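Local coordinates for oxidoreductase, putative (PDB 6SLE), which probably works as an NADP-dependent oxidoreductase of the 3-hydroxyisobutyrate dehydrogenase and reductive aminase kind, binding its cofactor in a Rossmann-type domain, at residues S5-G10 against D59-C64; A70-L75 against S102-S107; K26-N31 against T46-A51. All coordinates share one frame; numbering follows the deposited sequence.

Contact 1. Residues S5-G10 against D59-C64. With NAP (NADP nicotinamide-adenine-dinucleotide phosphate), chain I.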
loop_
_atom_site.group_PDB
_atom_site.type_symbol
_atom_site.label_atom_id
_atom_site.label_comp_id
_atom_site.label_asym_id
_atom_site.label_seq_id
_atom_site.Cartn_x
_atom_site.Cartn_y
_atom_site.Cartn_z
ATOM N N SER A 5 -14.410 29.253 14.541
ATOM C CA SER A 5 -13.722 29.052 15.845
ATOM C C SER A 5 -13.147 27.637 15.905
ATOM O O SER A 5 -13.928 26.673 15.965
ATOM C CB SER A 5 -14.633 29.307 17.012
ATOM O OG SER A 5 -13.949 29.007 18.220
ATOM N N ILE A 6 -11.821 27.523 15.928
ATOM C CA ILE A 6 -11.101 26.220 15.906
ATOM C C ILE A 6 -10.804 25.780 17.342
ATOM O O ILE A 6 -10.670 26.644 18.215
ATOM C CB ILE A 6 -9.811 26.331 15.085
ATOM C CG1 ILE A 6 -9.941 27.228 13.843
ATOM C CG2 ILE A 6 -9.301 24.928 14.765
ATOM C CD1 ILE A 6 -11.131 26.932 12.974
ATOM N N PHE A 7 -10.735 24.463 17.562
ATOM C CA PHE A 7 -10.238 23.777 18.787
ATOM C C PHE A 7 -9.147 22.784 18.378
ATOM O O PHE A 7 -9.401 21.959 17.473
ATOM C CB PHE A 7 -11.343 22.991 19.464
ATOM C CG PHE A 7 -12.360 23.811 20.191
ATOM C CD1 PHE A 7 -13.240 24.617 19.512
ATOM C CD2 PHE A 7 -12.481 23.696 21.573
ATOM C CE1 PHE A 7 -14.198 25.341 20.212
ATOM C CE2 PHE A 7 -13.433 24.430 22.267
ATOM C CZ PHE A 7 -14.289 25.260 21.584
ATOM N N GLY A 8 -7.983 22.863 19.012
ATOM C CA GLY A 8 -6.834 21.963 18.786
ATOM C C GLY A 8 -5.845 22.567 17.812
ATOM O O GLY A 8 -6.212 22.729 16.642
ATOM N N LEU A 9 -4.635 22.892 18.274
ATOM C CA LEU A 9 -3.627 23.637 17.479
ATOM C C LEU A 9 -2.364 22.783 17.359
ATOM O O LEU A 9 -1.253 23.312 17.560
ATOM C CB LEU A 9 -3.386 24.993 18.144
ATOM C CG LEU A 9 -4.538 25.982 17.960
ATOM C CD1 LEU A 9 -4.538 27.041 19.046
ATOM C CD2 LEU A 9 -4.477 26.630 16.596
ATOM N N GLY A 10 -2.542 21.511 16.983
ATOM C CA GLY A 10 -1.412 20.658 16.585
ATOM C C GLY A 10 -0.979 20.978 15.164
ATOM O O GLY A 10 -1.329 22.045 14.674
ATOM N N ASP A 59 -20.429 30.324 15.109
ATOM C CA ASP A 59 -21.508 29.308 14.912
ATOM C C ASP A 59 -21.002 28.184 13.995
ATOM O O ASP A 59 -21.701 27.182 13.848
ATOM C CB ASP A 59 -22.795 29.950 14.373
ATOM C CG ASP A 59 -23.698 30.589 15.424
ATOM O OD1 ASP A 59 -23.285 30.693 16.601
ATOM O OD2 ASP A 59 -24.816 30.986 15.067
ATOM N N LEU A 60 -19.850 28.360 13.353
ATOM C CA LEU A 60 -19.094 27.269 12.691
ATOM C C LEU A 60 -17.958 26.925 13.634
ATOM O O LEU A 60 -17.251 27.861 14.042
ATOM C CB LEU A 60 -18.537 27.727 11.340
ATOM C CG LEU A 60 -17.934 26.599 10.497
ATOM C CD1 LEU A 60 -18.944 25.477 10.256
ATOM C CD2 LEU A 60 -17.415 27.129 9.156
ATOM N N ILE A 61 -17.836 25.662 14.025
ATOM C CA ILE A 61 -16.823 25.201 15.014
ATOM C C ILE A 61 -16.111 23.987 14.420
ATOM O O ILE A 61 -16.733 22.936 14.335
ATOM C CB ILE A 61 -17.490 24.931 16.367
ATOM C CG1 ILE A 61 -18.129 26.201 16.931
ATOM C CG2 ILE A 61 -16.494 24.321 17.341
ATOM C CD1 ILE A 61 -19.071 25.944 18.073
ATOM N N ILE A 62 -14.863 24.157 13.995
ATOM C CA ILE A 62 -14.011 23.085 13.419
ATOM C C ILE A 62 -13.113 22.546 14.529
ATOM O O ILE A 62 -12.066 23.172 14.763
ATOM C CB ILE A 62 -13.170 23.602 12.232
ATOM C CG1 ILE A 62 -13.980 24.447 11.242
ATOM C CG2 ILE A 62 -12.501 22.414 11.551
ATOM C CD1 ILE A 62 -14.964 23.632 10.380
ATOM N N ILE A 63 -13.486 21.433 15.168
ATOM C CA ILE A 63 -12.611 20.713 16.152
ATOM C C ILE A 63 -11.606 19.834 15.378
ATOM O O ILE A 63 -11.948 19.347 14.291
ATOM C CB ILE A 63 -13.450 19.897 17.146
ATOM C CG1 ILE A 63 -14.422 20.784 17.921
ATOM C CG2 ILE A 63 -12.569 19.069 18.054
ATOM C CD1 ILE A 63 -15.492 20.013 18.643
ATOM N N CYS A 64 -10.394 19.659 15.911
ATOM C CA CYS A 64 -9.353 18.781 15.323
ATOM C C CYS A 64 -8.247 18.451 16.346
ATOM O O CYS A 64 -7.312 19.265 16.436
ATOM C CB CYS A 64 -8.738 19.438 14.102
ATOM S SG CYS A 64 -7.565 18.305 13.331
HETATM P PA NAP I . -0.760 16.197 17.167
HETATM O O1A NAP I . 0.618 16.442 16.427
HETATM O O2A NAP I . -0.604 15.316 18.390
HETATM O O5B NAP I . -1.705 17.412 17.606
HETATM C C5B NAP I . -2.088 17.268 18.936
HETATM C C4B NAP I . -3.355 18.059 19.182
HETATM O O4B NAP I . -4.263 17.289 20.019
HETATM C C3B NAP I . -3.085 19.296 19.994
HETATM O O3B NAP I . -4.229 20.117 19.681
HETATM C C2B NAP I . -3.183 18.755 21.386
HETATM O O2B NAP I . -3.184 19.716 22.419
HETATM C C1B NAP I . -4.494 17.997 21.262
HETATM N N9A NAP I . -4.817 17.143 22.455
HETATM C C8A NAP I . -4.176 16.035 22.914
HETATM N N7A NAP I . -4.769 15.535 24.033
HETATM C C5A NAP I . -5.839 16.320 24.269
HETATM C C6A NAP I . -6.883 16.375 25.304
HETATM N N6A NAP I . -6.874 15.417 26.292
HETATM N N1A NAP I . -7.808 17.389 25.223
HETATM C C2A NAP I . -7.789 18.318 24.243
HETATM N N3A NAP I . -6.825 18.337 23.294
HETATM C C4A NAP I . -5.857 17.384 23.264
HETATM O O3 NAP I . -1.898 15.798 16.079
HETATM P PN NAP I . -2.191 16.515 14.637
HETATM O O1N NAP I . -1.132 15.886 13.711
HETATM O O2N NAP I . -2.687 17.947 14.810
HETATM O O5D NAP I . -3.534 15.734 14.200
HETATM C C5D NAP I . -4.761 16.119 14.813
HETATM C C4D NAP I . -5.917 15.381 14.146
HETATM O O4D NAP I . -5.874 15.447 12.699
HETATM C C3D NAP I . -5.761 13.909 14.543
HETATM O O3D NAP I . -7.055 13.245 14.701
HETATM C C2D NAP I . -4.976 13.379 13.376
HETATM O O2D NAP I . -5.279 12.021 13.487
HETATM C C1D NAP I . -5.629 14.096 12.208
HETATM N N1N NAP I . -4.879 14.013 10.943
HETATM C C2N NAP I . -3.558 14.390 10.857
HETATM C C3N NAP I . -2.854 14.309 9.635
HETATM C C7N NAP I . -1.408 14.689 9.517
HETATM O O7N NAP I . -0.701 14.190 8.632
HETATM N N7N NAP I . -0.899 15.558 10.397
HETATM C C4N NAP I . -3.518 13.824 8.502
HETATM C C5N NAP I . -4.872 13.468 8.593
HETATM C C6N NAP I . -5.537 13.568 9.840
HETATM P P2B NAP I . -1.723 20.102 22.988
HETATM O O1X NAP I . -0.935 18.797 22.767
HETATM O O2X NAP I . -1.547 21.354 22.036
HETATM O O3X NAP I . -1.777 20.354 24.491
#
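Gly8 faces Cys64 at the point where two neighbouring parallel strands run out at the cofactor, and the glycine itself is the odd feature: its phi is positive, 96°, a value that by itself favours glycine, and its CA lies 3.6 Å from Cys64 O. Just before it Cys64 N donates to Phe7 O at 3.0 Å. At the other end Ser5 N gives its hydrogen to Leu60 O at 3.2 Å. The two bonds between, Ile62 N to Ser5 O and Phe7 N to Ile62 O, are weak, and the strands cross at -21°.

Side chains alternate between the two sheet faces. On one, Phe7 has CG beside its backbone N (chi1 -74°), which carries the ring obliquely across Ile61, with CE1 3.8 Å from Ile61 CG2; its CB meets Ile63 CG1 as well. Helices 51-55 and 68-75 pack over this face. On the other, Ile6 and Ile62 run alongside each other, Ile6 CD1 reaching Ile62 CB at 4.0 Å. Every residue that touches across the pair is buried, and Ser5 OG is satisfied by Gly54 O.

Past the strand ends the chemistry turns to the cofactor. Leu9 N, bonded to Asn31 OD1, comes within 3.1 Å of O3B on the adenine ribose of NADP, Gly10 CA passes close to O5B, and Cys64 SG lies 3.4 Å from O4D of the nicotinamide ribose. Gly8 and Gly10, with Gly13 beyond, are consistent with the GxGxxG pattern. The sheet order places strands 3-7 and 60-63 side by side at the topological switch point, where Rossmann folds bind the dinucleotide.

Contact 2. Residues A70-L75 against S102-S107. With NAP (NADP nicotinamide-adenine-dinucleotide phosphate), chain I.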
loop_
_atom_site.group_PDB
_atom_site.type_symbol
_atom_site.label_atom_id
_atom_site.label_comp_id
_atom_site.label_asym_id
_atom_site.label_seq_id
_atom_site.Cartn_x
_atom_site.Cartn_y
_atom_site.Cartn_z
ATOM N N ALA A 70 -10.523 13.455 23.913
ATOM C CA ALA A 70 -10.157 14.897 23.981
ATOM C C ALA A 70 -11.314 15.805 23.516
ATOM O O ALA A 70 -11.478 16.911 24.079
ATOM C CB ALA A 70 -8.922 15.151 23.153
ATOM N N VAL A 71 -12.079 15.382 22.507
ATOM C CA VAL A 71 -13.280 16.134 22.032
ATOM C C VAL A 71 -14.286 16.243 23.192
ATOM O O VAL A 71 -14.602 17.384 23.590
ATOM C CB VAL A 71 -13.910 15.494 20.790
ATOM C CG1 VAL A 71 -15.130 16.287 20.337
ATOM C CG2 VAL A 71 -12.879 15.359 19.664
ATOM N N GLU A 72 -14.736 15.105 23.737
ATOM C CA GLU A 72 -15.676 15.029 24.894
ATOM C C GLU A 72 -15.091 15.775 26.093
ATOM O O GLU A 72 -15.836 16.564 26.709
ATOM C CB GLU A 72 -15.936 13.590 25.334
ATOM C CG GLU A 72 -16.910 12.848 24.449
ATOM C CD GLU A 72 -17.191 11.399 24.834
ATOM O OE1 GLU A 72 -16.818 10.999 25.964
ATOM O OE2 GLU A 72 -17.788 10.670 24.006
ATOM N N ALA A 73 -13.824 15.518 26.422
ATOM C CA ALA A 73 -13.139 16.057 27.617
ATOM C C ALA A 73 -13.200 17.584 27.597
ATOM O O ALA A 73 -13.671 18.178 28.600
ATOM C CB ALA A 73 -11.714 15.558 27.662
ATOM N N THR A 74 -12.772 18.178 26.474
ATOM C CA THR A 74 -12.591 19.641 26.263
ATOM C C THR A 74 -13.945 20.359 26.210
ATOM O O THR A 74 -14.050 21.458 26.798
ATOM C CB THR A 74 -11.813 19.900 24.972
ATOM O OG1 THR A 74 -10.578 19.183 25.107
ATOM C CG2 THR A 74 -11.639 21.377 24.696
ATOM N N LEU A 75 -14.935 19.776 25.525
ATOM C CA LEU A 75 -16.264 20.400 25.327
ATOM C C LEU A 75 -17.204 20.088 26.494
ATOM O O LEU A 75 -18.344 20.601 26.465
ATOM C CB LEU A 75 -16.832 19.926 23.985
ATOM C CG LEU A 75 -16.287 20.686 22.777
ATOM C CD1 LEU A 75 -17.014 20.321 21.499
ATOM C CD2 LEU A 75 -16.398 22.189 23.001
ATOM N N SER A 102 -21.993 12.350 18.034
ATOM C CA SER A 102 -23.073 12.969 17.225
ATOM C C SER A 102 -24.379 13.003 18.018
ATOM O O SER A 102 -25.090 14.017 17.938
ATOM C CB SER A 102 -23.265 12.258 15.923
ATOM O OG SER A 102 -24.137 13.012 15.079
ATOM N N ASP A 103 -24.675 11.925 18.748
ATOM C CA ASP A 103 -25.878 11.783 19.613
ATOM C C ASP A 103 -25.705 12.652 20.867
ATOM O O ASP A 103 -26.705 13.282 21.283
ATOM C CB ASP A 103 -26.129 10.327 20.001
ATOM C CG ASP A 103 -26.210 9.359 18.842
ATOM O OD1 ASP A 103 -26.053 9.812 17.691
ATOM O OD2 ASP A 103 -26.398 8.142 19.106
ATOM N N ARG A 104 -24.501 12.677 21.448
ATOM C CA ARG A 104 -24.177 13.452 22.678
ATOM C C ARG A 104 -24.393 14.952 22.407
ATOM O O ARG A 104 -25.024 15.623 23.266
ATOM C CB ARG A 104 -22.754 13.166 23.151
ATOM C CG ARG A 104 -22.455 13.816 24.498
ATOM C CD ARG A 104 -21.033 13.687 25.023
ATOM N NE ARG A 104 -20.317 14.959 24.929
ATOM C CZ ARG A 104 -19.271 15.352 25.661
ATOM N NH1 ARG A 104 -18.756 14.576 26.598
ATOM N NH2 ARG A 104 -18.746 16.548 25.443
ATOM N N PHE A 105 -23.919 15.441 21.248
ATOM C CA PHE A 105 -23.878 16.879 20.867
ATOM C C PHE A 105 -25.233 17.337 20.303
ATOM O O PHE A 105 -25.610 18.504 20.553
ATOM C CB PHE A 105 -22.737 17.151 19.879
ATOM C CG PHE A 105 -21.359 17.253 20.489
ATOM C CD1 PHE A 105 -21.154 17.921 21.690
ATOM C CD2 PHE A 105 -20.248 16.705 19.860
ATOM C CE1 PHE A 105 -19.886 18.016 22.250
ATOM C CE2 PHE A 105 -18.979 16.809 20.414
ATOM C CZ PHE A 105 -18.803 17.455 21.610
ATOM N N VAL A 106 -25.942 16.472 19.570
ATOM C CA VAL A 106 -27.308 16.767 19.039
ATOM C C VAL A 106 -28.304 16.848 20.208
ATOM O O VAL A 106 -29.334 17.531 20.058
ATOM C CB VAL A 106 -27.761 15.728 17.990
ATOM C CG1 VAL A 106 -29.240 15.865 17.658
ATOM C CG2 VAL A 106 -26.932 15.804 16.717
ATOM N N SER A 107 -28.006 16.177 21.330
ATOM C CA SER A 107 -28.822 16.210 22.571
ATOM C C SER A 107 -28.729 17.603 23.211
ATOM O O SER A 107 -29.632 17.953 24.026
ATOM C CB SER A 107 -28.408 15.126 23.541
ATOM O OG SER A 107 -27.414 15.590 24.453
HETATM P PA NAP I . -0.760 16.197 17.167
HETATM O O1A NAP I . 0.618 16.442 16.427
HETATM O O2A NAP I . -0.604 15.316 18.390
HETATM O O5B NAP I . -1.705 17.412 17.606
HETATM C C5B NAP I . -2.088 17.268 18.936
HETATM C C4B NAP I . -3.355 18.059 19.182
HETATM O O4B NAP I . -4.263 17.289 20.019
HETATM C C3B NAP I . -3.085 19.296 19.994
HETATM O O3B NAP I . -4.229 20.117 19.681
HETATM C C2B NAP I . -3.183 18.755 21.386
HETATM O O2B NAP I . -3.184 19.716 22.419
HETATM C C1B NAP I . -4.494 17.997 21.262
HETATM N N9A NAP I . -4.817 17.143 22.455
HETATM C C8A NAP I . -4.176 16.035 22.914
HETATM N N7A NAP I . -4.769 15.535 24.033
HETATM C C5A NAP I . -5.839 16.320 24.269
HETATM C C6A NAP I . -6.883 16.375 25.304
HETATM N N6A NAP I . -6.874 15.417 26.292
HETATM N N1A NAP I . -7.808 17.389 25.223
HETATM C C2A NAP I . -7.789 18.318 24.243
HETATM N N3A NAP I . -6.825 18.337 23.294
HETATM C C4A NAP I . -5.857 17.384 23.264
HETATM O O3 NAP I . -1.898 15.798 16.079
HETATM P PN NAP I . -2.191 16.515 14.637
HETATM O O1N NAP I . -1.132 15.886 13.711
HETATM O O2N NAP I . -2.687 17.947 14.810
HETATM O O5D NAP I . -3.534 15.734 14.200
HETATM C C5D NAP I . -4.761 16.119 14.813
HETATM C C4D NAP I . -5.917 15.381 14.146
HETATM O O4D NAP I . -5.874 15.447 12.699
HETATM C C3D NAP I . -5.761 13.909 14.543
HETATM O O3D NAP I . -7.055 13.245 14.701
HETATM C C2D NAP I . -4.976 13.379 13.376
HETATM O O2D NAP I . -5.279 12.021 13.487
HETATM C C1D NAP I . -5.629 14.096 12.208
HETATM N N1N NAP I . -4.879 14.013 10.943
HETATM C C2N NAP I . -3.558 14.390 10.857
HETATM C C3N NAP I . -2.854 14.309 9.635
HETATM C C7N NAP I . -1.408 14.689 9.517
HETATM O O7N NAP I . -0.701 14.190 8.632
HETATM N N7N NAP I . -0.899 15.558 10.397
HETATM C C4N NAP I . -3.518 13.824 8.502
HETATM C C5N NAP I . -4.872 13.468 8.593
HETATM C C6N NAP I . -5.537 13.568 9.840
HETATM P P2B NAP I . -1.723 20.102 22.988
HETATM O O1X NAP I . -0.935 18.797 22.767
HETATM O O2X NAP I . -1.547 21.354 22.036
HETATM O O3X NAP I . -1.777 20.354 24.491
#
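Arg104 reaches from helix 95-106 across to Glu72 of helix 68-75, and its side chain bridges axes that run nearly parallel 12.0 Å apart. CB leaves its helix toward the other one, and CG stands anti to the backbone N (chi1 -173°), which sends the aliphatic part straight out. The chain bends at the third torsion, and NE arrives 4.0 Å from Glu72 CG. There the guanidinium lies against the stem of the glutamate: Glu72 CG sits over one face, off centre, over NH1, with CZ 3.6 Å from that carbon. NH1 meets Glu72 CB at 3.2 Å. NH2 makes the one hydrogen bond between the segments, to Glu72 O at 3.2 Å; it approaches in the carbonyl plane on a lone pair, with a C=O...N angle of 110°, although the oxygen is a little out of the guanidinium plane. The carboxylate forms no salt bridge here: Glu72 OE1 is 4.1 Å from NH1 and well out of plane, while OE2 has a long, weak ion pair with Lys100.

Next to Arg104, the Phe105 ring packs against Val71 and Leu75. Val71 CG1 meets its edge in plane, 3.9 Å from CE2, and Leu75 crosses at about a right angle, bringing CD1 to CZ. Ala70 CB and Thr74 OG1, the latter hydrogen-bonded to Ala70 O, lie against the adenine of NADP. Val71 and Leu75 also rest on Ile63, so the two adjacent helices lie on one side of the Rossmann sheet, helix 68-75 against strands 3-7 and 60-63.

Contact 3. Residues K26-N31 against T46-A51. With NAP (NADP nicotinamide-adenine-dinucleotide phosphate), chain I.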
loop_
_atom_site.group_PDB
_atom_site.type_symbol
_atom_site.label_atom_id
_atom_site.label_comp_id
_atom_site.label_asym_id
_atom_site.label_seq_id
_atom_site.Cartn_x
_atom_site.Cartn_y
_atom_site.Cartn_z
ATOM N N LYS A 26 -12.613 35.720 10.127
ATOM C CA LYS A 26 -12.539 36.053 11.579
ATOM C C LYS A 26 -12.297 34.749 12.361
ATOM O O LYS A 26 -13.251 34.213 12.955
ATOM C CB LYS A 26 -13.859 36.733 11.974
ATOM C CG LYS A 26 -13.995 37.236 13.402
ATOM C CD LYS A 26 -15.449 37.543 13.752
ATOM C CE LYS A 26 -15.744 39.017 13.969
ATOM N N VAL A 27 -11.050 34.249 12.350
ATOM C CA VAL A 27 -10.639 32.935 12.937
ATOM C C VAL A 27 -10.480 33.080 14.452
ATOM O O VAL A 27 -9.538 33.777 14.855
ATOM C CB VAL A 27 -9.313 32.452 12.320
ATOM C CG1 VAL A 27 -8.789 31.196 12.991
ATOM C CG2 VAL A 27 -9.444 32.223 10.838
ATOM N N ALA A 28 -11.309 32.395 15.247
ATOM C CA ALA A 28 -11.086 32.204 16.714
ATOM C C ALA A 28 -10.347 30.881 16.911
ATOM O O ALA A 28 -10.628 29.954 16.134
ATOM C CB ALA A 28 -12.385 32.221 17.481
ATOM N N VAL A 29 -9.431 30.798 17.883
ATOM C CA VAL A 29 -8.634 29.564 18.131
ATOM C C VAL A 29 -8.508 29.260 19.629
ATOM O O VAL A 29 -8.579 30.193 20.430
ATOM C CB VAL A 29 -7.268 29.637 17.443
ATOM C CG1 VAL A 29 -7.429 29.789 15.954
ATOM C CG2 VAL A 29 -6.390 30.718 18.037
ATOM N N TRP A 30 -8.318 27.972 19.956
ATOM C CA TRP A 30 -8.288 27.389 21.319
ATOM C C TRP A 30 -7.296 26.231 21.336
ATOM O O TRP A 30 -7.089 25.646 20.280
ATOM C CB TRP A 30 -9.678 26.897 21.748
ATOM C CG TRP A 30 -9.690 26.341 23.142
ATOM C CD1 TRP A 30 -9.998 27.018 24.285
ATOM C CD2 TRP A 30 -9.326 25.012 23.546
ATOM N NE1 TRP A 30 -9.872 26.197 25.369
ATOM C CE2 TRP A 30 -9.458 24.958 24.949
ATOM C CE3 TRP A 30 -8.910 23.861 22.867
ATOM C CZ2 TRP A 30 -9.169 23.800 25.683
ATOM C CZ3 TRP A 30 -8.637 22.712 23.591
ATOM C CH2 TRP A 30 -8.752 22.693 24.982
ATOM N N ASN A 31 -6.714 25.912 22.495
ATOM C CA ASN A 31 -5.863 24.711 22.686
ATOM C C ASN A 31 -5.856 24.388 24.185
ATOM O O ASN A 31 -6.298 25.251 24.995
ATOM C CB ASN A 31 -4.445 24.952 22.129
ATOM C CG ASN A 31 -3.692 23.694 21.764
ATOM O OD1 ASN A 31 -4.258 22.804 21.134
ATOM N ND2 ASN A 31 -2.432 23.594 22.156
ATOM N N THR A 46 -7.942 35.141 17.007
ATOM C CA THR A 46 -8.440 35.518 18.354
ATOM C C THR A 46 -8.329 34.286 19.264
ATOM O O THR A 46 -8.880 33.236 18.880
ATOM C CB THR A 46 -9.871 36.052 18.247
ATOM O OG1 THR A 46 -9.906 36.840 17.064
ATOM C CG2 THR A 46 -10.334 36.884 19.423
ATOM N N LEU A 47 -7.636 34.405 20.400
ATOM C CA LEU A 47 -7.413 33.293 21.367
ATOM C C LEU A 47 -8.617 33.163 22.305
ATOM O O LEU A 47 -8.841 34.106 23.076
ATOM C CB LEU A 47 -6.138 33.532 22.180
ATOM C CG LEU A 47 -5.927 32.542 23.329
ATOM C CD1 LEU A 47 -5.815 31.113 22.806
ATOM C CD2 LEU A 47 -4.707 32.900 24.178
ATOM N N SER A 48 -9.331 32.027 22.246
ATOM C CA SER A 48 -10.413 31.640 23.196
ATOM C C SER A 48 -9.772 31.190 24.515
ATOM O O SER A 48 -9.021 30.180 24.502
ATOM C CB SER A 48 -11.306 30.566 22.621
ATOM O OG SER A 48 -11.438 30.684 21.212
ATOM N N HIS A 49 -10.003 31.936 25.602
ATOM C CA HIS A 49 -9.353 31.693 26.922
ATOM C C HIS A 49 -9.816 30.334 27.452
ATOM O O HIS A 49 -8.968 29.586 27.981
ATOM C CB HIS A 49 -9.652 32.837 27.897
ATOM C CG HIS A 49 -8.841 34.065 27.655
ATOM N ND1 HIS A 49 -7.650 34.283 28.311
ATOM C CD2 HIS A 49 -9.059 35.156 26.888
ATOM C CE1 HIS A 49 -7.152 35.443 27.943
ATOM N NE2 HIS A 49 -7.993 35.997 27.064
ATOM N N THR A 50 -11.107 30.040 27.280
ATOM C CA THR A 50 -11.760 28.767 27.666
ATOM C C THR A 50 -12.451 28.163 26.437
ATOM O O THR A 50 -12.510 28.826 25.391
ATOM C CB THR A 50 -12.724 29.041 28.830
ATOM O OG1 THR A 50 -13.710 29.958 28.355
ATOM C CG2 THR A 50 -12.039 29.657 30.030
ATOM N N ALA A 51 -12.957 26.941 26.561
ATOM C CA ALA A 51 -13.769 26.256 25.534
ATOM C C ALA A 51 -15.098 27.000 25.346
ATOM O O ALA A 51 -15.594 27.016 24.206
ATOM C CB ALA A 51 -13.984 24.820 25.943
HETATM P PA NAP I . -0.760 16.197 17.167
HETATM O O1A NAP I . 0.618 16.442 16.427
HETATM O O2A NAP I . -0.604 15.316 18.390
HETATM O O5B NAP I . -1.705 17.412 17.606
HETATM C C5B NAP I . -2.088 17.268 18.936
HETATM C C4B NAP I . -3.355 18.059 19.182
HETATM O O4B NAP I . -4.263 17.289 20.019
HETATM C C3B NAP I . -3.085 19.296 19.994
HETATM O O3B NAP I . -4.229 20.117 19.681
HETATM C C2B NAP I . -3.183 18.755 21.386
HETATM O O2B NAP I . -3.184 19.716 22.419
HETATM C C1B NAP I . -4.494 17.997 21.262
HETATM N N9A NAP I . -4.817 17.143 22.455
HETATM C C8A NAP I . -4.176 16.035 22.914
HETATM N N7A NAP I . -4.769 15.535 24.033
HETATM C C5A NAP I . -5.839 16.320 24.269
HETATM C C6A NAP I . -6.883 16.375 25.304
HETATM N N6A NAP I . -6.874 15.417 26.292
HETATM N N1A NAP I . -7.808 17.389 25.223
HETATM C C2A NAP I . -7.789 18.318 24.243
HETATM N N3A NAP I . -6.825 18.337 23.294
HETATM C C4A NAP I . -5.857 17.384 23.264
HETATM O O3 NAP I . -1.898 15.798 16.079
HETATM P PN NAP I . -2.191 16.515 14.637
HETATM O O1N NAP I . -1.132 15.886 13.711
HETATM O O2N NAP I . -2.687 17.947 14.810
HETATM O O5D NAP I . -3.534 15.734 14.200
HETATM C C5D NAP I . -4.761 16.119 14.813
HETATM C C4D NAP I . -5.917 15.381 14.146
HETATM O O4D NAP I . -5.874 15.447 12.699
HETATM C C3D NAP I . -5.761 13.909 14.543
HETATM O O3D NAP I . -7.055 13.245 14.701
HETATM C C2D NAP I . -4.976 13.379 13.376
HETATM O O2D NAP I . -5.279 12.021 13.487
HETATM C C1D NAP I . -5.629 14.096 12.208
HETATM N N1N NAP I . -4.879 14.013 10.943
HETATM C C2N NAP I . -3.558 14.390 10.857
HETATM C C3N NAP I . -2.854 14.309 9.635
HETATM C C7N NAP I . -1.408 14.689 9.517
HETATM O O7N NAP I . -0.701 14.190 8.632
HETATM N N7N NAP I . -0.899 15.558 10.397
HETATM C C4N NAP I . -3.518 13.824 8.502
HETATM C C5N NAP I . -4.872 13.468 8.593
HETATM C C6N NAP I . -5.537 13.568 9.840
HETATM P P2B NAP I . -1.723 20.102 22.988
HETATM O O1X NAP I . -0.935 18.797 22.767
HETATM O O2X NAP I . -1.547 21.354 22.036
HETATM O O3X NAP I . -1.777 20.354 24.491
#
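At the outer edge of the Rossmann sheet, strand 26-29 pairs in parallel with the short strand 46-47, the outermost strand on this side, and the chain beyond strand 26-29 leads to the cofactor. Thr46 is gripped twice: its N donates to Val27 O at 3.0 Å, and its O receives Val29 N. Val29 O then takes two hydrogens, from Ser48 N at 2.7 Å and from Ser48 OG at 3.0 Å. The hydroxyl stands above the carbonyl plane, 70° out of it.

Beyond the strands the indole of Trp30, swung out with CG anti to the backbone N (chi1 -178°), covers the turn into helix 51-55. Its CD1 is 3.3 Å from both Ser48 O and Thr50 O, and Ala51 CB lies over one face near the rim. Thr50 is the N-cap of that helix. Trp30 also meets the ring of Phe7.

Asn31 turns from the pair to NADP, where it is a binding residue. Its ND2, which also bonds Ser33 O, points at the 2'-phosphate oxygen O2X, modelled so close that the bond length is doubtful, and its OD1 accepts from ribose O3B at 3.1 Å.

Overall arrangement
All three contacts belong to the NADP-binding domain, but at different depths. Contact 1 is wholly buried and joins central strands; contact 3 extends the same sheet to its edge, with exposed residues, and Ile6 N bonds to Ala28 O where strands 3-7 and 26-29 meet. Contact 2, in the helical layer over one sheet face, is intermediate: Val71, Leu75 and Phe105 are buried, Glu72 and Arg104 partly exposed. Chemistry follows place. Contacts 1 and 3 depend chiefly on parallel backbone bonds, contact 2 on side chains, with one arginine-to-carbonyl bond beside apolar packing. Each touches the same cofactor, contact 2 at the adenine alone.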